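Local coordinates for protein EmGH1 (Erythrobacter marinus, PDB 5Z87) that probably hydrolyses beta-glucosidic bonds as a glycoside hydrolase of family 3, a beta-glucosidase also known as cellobiase or gentiobiase, at residues G604-G607 and G608-I611; V731-E734 and P735-Q739. All coordinates share one frame; numbering follows the deposited sequence.

Overall arrangement
Contacts 1 and 2 lie in different domains of the chain and follow one another along it. Contact 1, residues 604-611, sits in the family 3 C-terminal domain, where the loop after strand 596-601 turns into helix 607-615. Contact 2, residues 731-739, is the turn joining strands 724-733 and 738-745 in the fibronectin type III-like domain. Their centres are 27 Å apart and their nearest atoms about 15 Å, so the two do not touch. Both lie away from the dithiothreitol pocket, which includes D313 and E541, and from a magnesium site at D713 and I715. Contact 1 is a largely buried helix start; contact 2 is a partly exposed beta turn leading from one sheet to another.

Contact 1. Residues G604-G607 and G608-I611; sequences GEQG and GHAI
Q606 and H609 both carry CG anti to the carbonyl carbon, at chi1 -65° and -63°, and the two side chains run side by side in the same direction. The bend at chi2 of Q606 sets its amide at the edge of the H609 ring, where OE1 lies in the ring plane, 3.3 Å from H609 CD2. Amide and imidazole planes are 26° apart. On its other side the amide reaches back along the chain, Q606 NE2 giving a weak bond to E605 OE2 at 3.3 Å; that carboxylate also forms a salt bridge with R401. R410 of helix 403-416 touches both Q606 and H609.

Along the backbone, the type I turn from G604 to G607 passes into helix 607-615, with Q606 as N-cap. Q606 O accepts two weak bonds, from H609 N at 3.2 Å and A610 N at 3.4 Å. One residue on, I611 N meets G607 O at 2.9 Å, nearly straight, and I611 CG1 rests 3.3 Å from the same oxygen. Q606 O is thus held by two weak bonds, and regular helical bonding is established with the bond from I611 to G607, while Q606 OE1 meets a polarised C-H of H609, an electrostatic contact at most.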
loop_
_atom_site.group_PDB
_atom_site.type_symbol
_atom_site.label_atom_id
_atom_site.label_comp_id
_atom_site.label_asym_id
_atom_site.label_seq_id
_atom_site.Cartn_x
_atom_site.Cartn_y
_atom_site.Cartn_z
ATOM N N GLY A 604 -5.210 4.784 30.267
ATOM C CA GLY A 604 -4.438 5.528 31.243
ATOM C C GLY A 604 -4.550 4.932 32.635
ATOM O O GLY A 604 -5.151 3.881 32.850
ATOM N N GLU A 605 -3.957 5.630 33.612
ATOM C CA GLU A 605 -3.769 5.007 34.917
ATOM C C GLU A 605 -5.032 5.038 35.771
ATOM O O GLU A 605 -5.163 4.227 36.690
ATOM C CB GLU A 605 -2.596 5.662 35.649
ATOM C CG GLU A 605 -2.785 7.128 35.952
ATOM C CD GLU A 605 -1.853 7.601 37.055
ATOM O OE1 GLU A 605 -0.623 7.679 36.818
ATOM O OE2 GLU A 605 -2.354 7.873 38.168
ATOM N N GLN A 606 -5.967 5.931 35.474
ATOM C CA GLN A 606 -7.276 5.938 36.107
ATOM C C GLN A 606 -8.335 5.229 35.260
ATOM O O GLN A 606 -9.532 5.383 35.518
ATOM C CB GLN A 606 -7.703 7.380 36.402
ATOM C CG GLN A 606 -6.809 8.085 37.424
ATOM C CD GLN A 606 -6.649 7.297 38.730
ATOM O OE1 GLN A 606 -7.635 6.942 39.373
ATOM N NE2 GLN A 606 -5.399 7.019 39.118
ATOM N N GLY A 607 -7.918 4.436 34.269
ATOM C CA GLY A 607 -8.869 3.923 33.293
ATOM C C GLY A 607 -9.905 2.986 33.888
ATOM O O GLY A 607 -11.077 3.016 33.499
ATOM N N GLY A 608 -9.491 2.144 34.835
ATOM C CA GLY A 608 -10.419 1.203 35.443
ATOM C C GLY A 608 -11.628 1.880 36.058
ATOM O O GLY A 608 -12.745 1.363 35.976
ATOM N N HIS A 609 -11.425 3.051 36.669
ATOM C CA HIS A 609 -12.552 3.786 37.242
ATOM C C HIS A 609 -13.442 4.369 36.153
ATOM O O HIS A 609 -14.675 4.360 36.275
ATOM C CB HIS A 609 -12.053 4.906 38.169
ATOM C CG HIS A 609 -11.298 4.415 39.371
ATOM N ND1 HIS A 609 -11.819 3.491 40.252
ATOM C CD2 HIS A 609 -10.072 4.739 39.848
ATOM C CE1 HIS A 609 -10.938 3.253 41.208
ATOM N NE2 HIS A 609 -9.871 3.999 40.987
ATOM N N ALA A 610 -12.839 4.905 35.089
ATOM C CA ALA A 610 -13.648 5.510 34.038
ATOM C C ALA A 610 -14.482 4.456 33.312
ATOM O O ALA A 610 -15.652 4.693 33.003
ATOM C CB ALA A 610 -12.758 6.284 33.067
ATOM N N ILE A 611 -13.908 3.276 33.069
ATOM C CA ILE A 611 -14.669 2.178 32.471
ATOM C C ILE A 611 -15.871 1.813 33.340
ATOM O O ILE A 611 -16.998 1.663 32.849
ATOM C CB ILE A 611 -13.758 0.962 32.253
ATOM C CG1 ILE A 611 -12.696 1.282 31.202
ATOM C CG2 ILE A 611 -14.587 -0.264 31.879
ATOM C CD1 ILE A 611 -11.713 0.160 30.966
#

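Contact 2. Residues V731-E734 and P735-Q739; sequences VLLE and PGEVQ
E737 reaches back across the turn to E734 and L733. Its CB starts 3.2 Å from E734 O, and with CG anti to the backbone N (chi1 -170°) the extended chain runs back toward strand 724-733. CG and CD pass alongside the L733 methyl CD2, the nearer of them, CD, at 3.8 Å. At the tip, OE1 takes the backbone N-H of E734 at 2.7 Å, an almost straight bond on its anti side, 19° out of the carboxylate plane, and it also accepts from water 2, which bridges to L732 O. The other oxygen, OE2, receives a weak bond from Q739 NE2.

The main chain closes the type II turn with E737 N bonded to E734 O at 2.8 Å, the donor above the carbonyl plane. G736 occupies the positive-phi corner. Q739 lies across L733, its CG 3.5 Å from L733 CD2, while its OE1 is joined through water 1 to L732 N. N697 of strand 689-697 bonds through ND2 to L733 O and through its backbone to G736 and E737. With an alanine for E737, the N-H of E734 would probably lack this acceptor, while water 2 and the weakly bonded Q739 amide would each lose a partner. E737 thus ties arms leading into different sheets, and its three donors are likely to steady its charge, OE1 lying 5.2 Å from the like-charged E734 OE2.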
loop_
_atom_site.group_PDB
_atom_site.type_symbol
_atom_site.label_atom_id
_atom_site.label_comp_id
_atom_site.label_asym_id
_atom_site.label_seq_id
_atom_site.Cartn_x
_atom_site.Cartn_y
_atom_site.Cartn_z
ATOM N N VAL A 731 -20.232 18.835 21.979
ATOM C CA VAL A 731 -21.268 19.582 22.687
ATOM C C VAL A 731 -21.829 18.716 23.805
ATOM O O VAL A 731 -21.829 17.482 23.729
ATOM C CB VAL A 731 -22.414 20.061 21.771
ATOM C CG1 VAL A 731 -21.884 21.001 20.717
ATOM C CG2 VAL A 731 -23.128 18.871 21.139
ATOM N N LEU A 732 -22.285 19.381 24.860
ATOM C CA LEU A 732 -22.973 18.753 25.977
ATOM C C LEU A 732 -24.397 19.284 25.992
ATOM O O LEU A 732 -24.602 20.501 25.938
ATOM C CB LEU A 732 -22.261 19.051 27.305
ATOM C CG LEU A 732 -23.012 18.686 28.596
ATOM C CD1 LEU A 732 -23.222 17.174 28.726
ATOM C CD2 LEU A 732 -22.284 19.242 29.828
ATOM N N LEU A 733 -25.375 18.378 26.030
ATOM C CA LEU A 733 -26.780 18.743 25.890
ATOM C C LEU A 733 -27.616 18.046 26.950
ATOM O O LEU A 733 -27.447 16.846 27.196
ATOM C CB LEU A 733 -27.328 18.372 24.493
ATOM C CG LEU A 733 -26.762 19.097 23.269
ATOM C CD1 LEU A 733 -27.354 18.536 21.946
ATOM C CD2 LEU A 733 -27.021 20.575 23.393
ATOM N N GLU A 734 -28.529 18.810 27.561
ATOM C CA GLU A 734 -29.567 18.262 28.422
ATOM C C GLU A 734 -30.673 17.642 27.572
ATOM O O GLU A 734 -30.830 17.984 26.400
ATOM C CB GLU A 734 -30.153 19.360 29.311
ATOM C CG GLU A 734 -29.190 19.957 30.336
ATOM C CD GLU A 734 -28.610 18.908 31.264
ATOM O OE1 GLU A 734 -29.355 17.974 31.639
ATOM O OE2 GLU A 734 -27.410 19.008 31.614
ATOM N N PRO A 735 -31.455 16.725 28.137
ATOM C CA PRO A 735 -32.570 16.157 27.375
ATOM C C PRO A 735 -33.447 17.261 26.811
ATOM O O PRO A 735 -33.859 18.176 27.525
ATOM C CB PRO A 735 -33.309 15.306 28.414
ATOM C CG PRO A 735 -32.238 14.884 29.354
ATOM C CD PRO A 735 -31.292 16.070 29.448
ATOM N N GLY A 736 -33.683 17.201 25.502
ATOM C CA GLY A 736 -34.467 18.202 24.809
ATOM C C GLY A 736 -33.717 19.456 24.412
ATOM O O GLY A 736 -34.245 20.249 23.619
ATOM N N GLU A 737 -32.510 19.667 24.926
ATOM C CA GLU A 737 -31.765 20.877 24.608
ATOM C C GLU A 737 -31.306 20.881 23.150
ATOM O O GLU A 737 -30.943 19.843 22.589
ATOM C CB GLU A 737 -30.559 21.007 25.537
ATOM C CG GLU A 737 -29.854 22.351 25.441
ATOM C CD GLU A 737 -28.619 22.448 26.332
ATOM O OE1 GLU A 737 -28.380 21.523 27.143
ATOM O OE2 GLU A 737 -27.895 23.464 26.222
ATOM N N VAL A 738 -31.328 22.063 22.539
ATOM C CA VAL A 738 -30.826 22.288 21.192
ATOM C C VAL A 738 -29.643 23.244 21.267
ATOM O O VAL A 738 -29.702 24.259 21.969
ATOM C CB VAL A 738 -31.914 22.878 20.270
ATOM C CG1 VAL A 738 -31.328 23.203 18.904
ATOM C CG2 VAL A 738 -33.098 21.940 20.142
ATOM N N GLN A 739 -28.578 22.942 20.528
ATOM C CA GLN A 739 -27.529 23.924 20.300
ATOM C C GLN A 739 -27.271 24.088 18.808
ATOM O O GLN A 739 -27.344 23.126 18.034
ATOM C CB GLN A 739 -26.235 23.549 21.016
ATOM C CG GLN A 739 -26.252 23.885 22.500
ATOM C CD GLN A 739 -24.964 23.492 23.194
ATOM O OE1 GLN A 739 -23.895 23.486 22.581
ATOM N NE2 GLN A 739 -25.061 23.150 24.480
HETATM O O HOH W 1 -21.798 22.361 24.530
HETATM O O HOH W 2 -25.986 21.614 28.438
#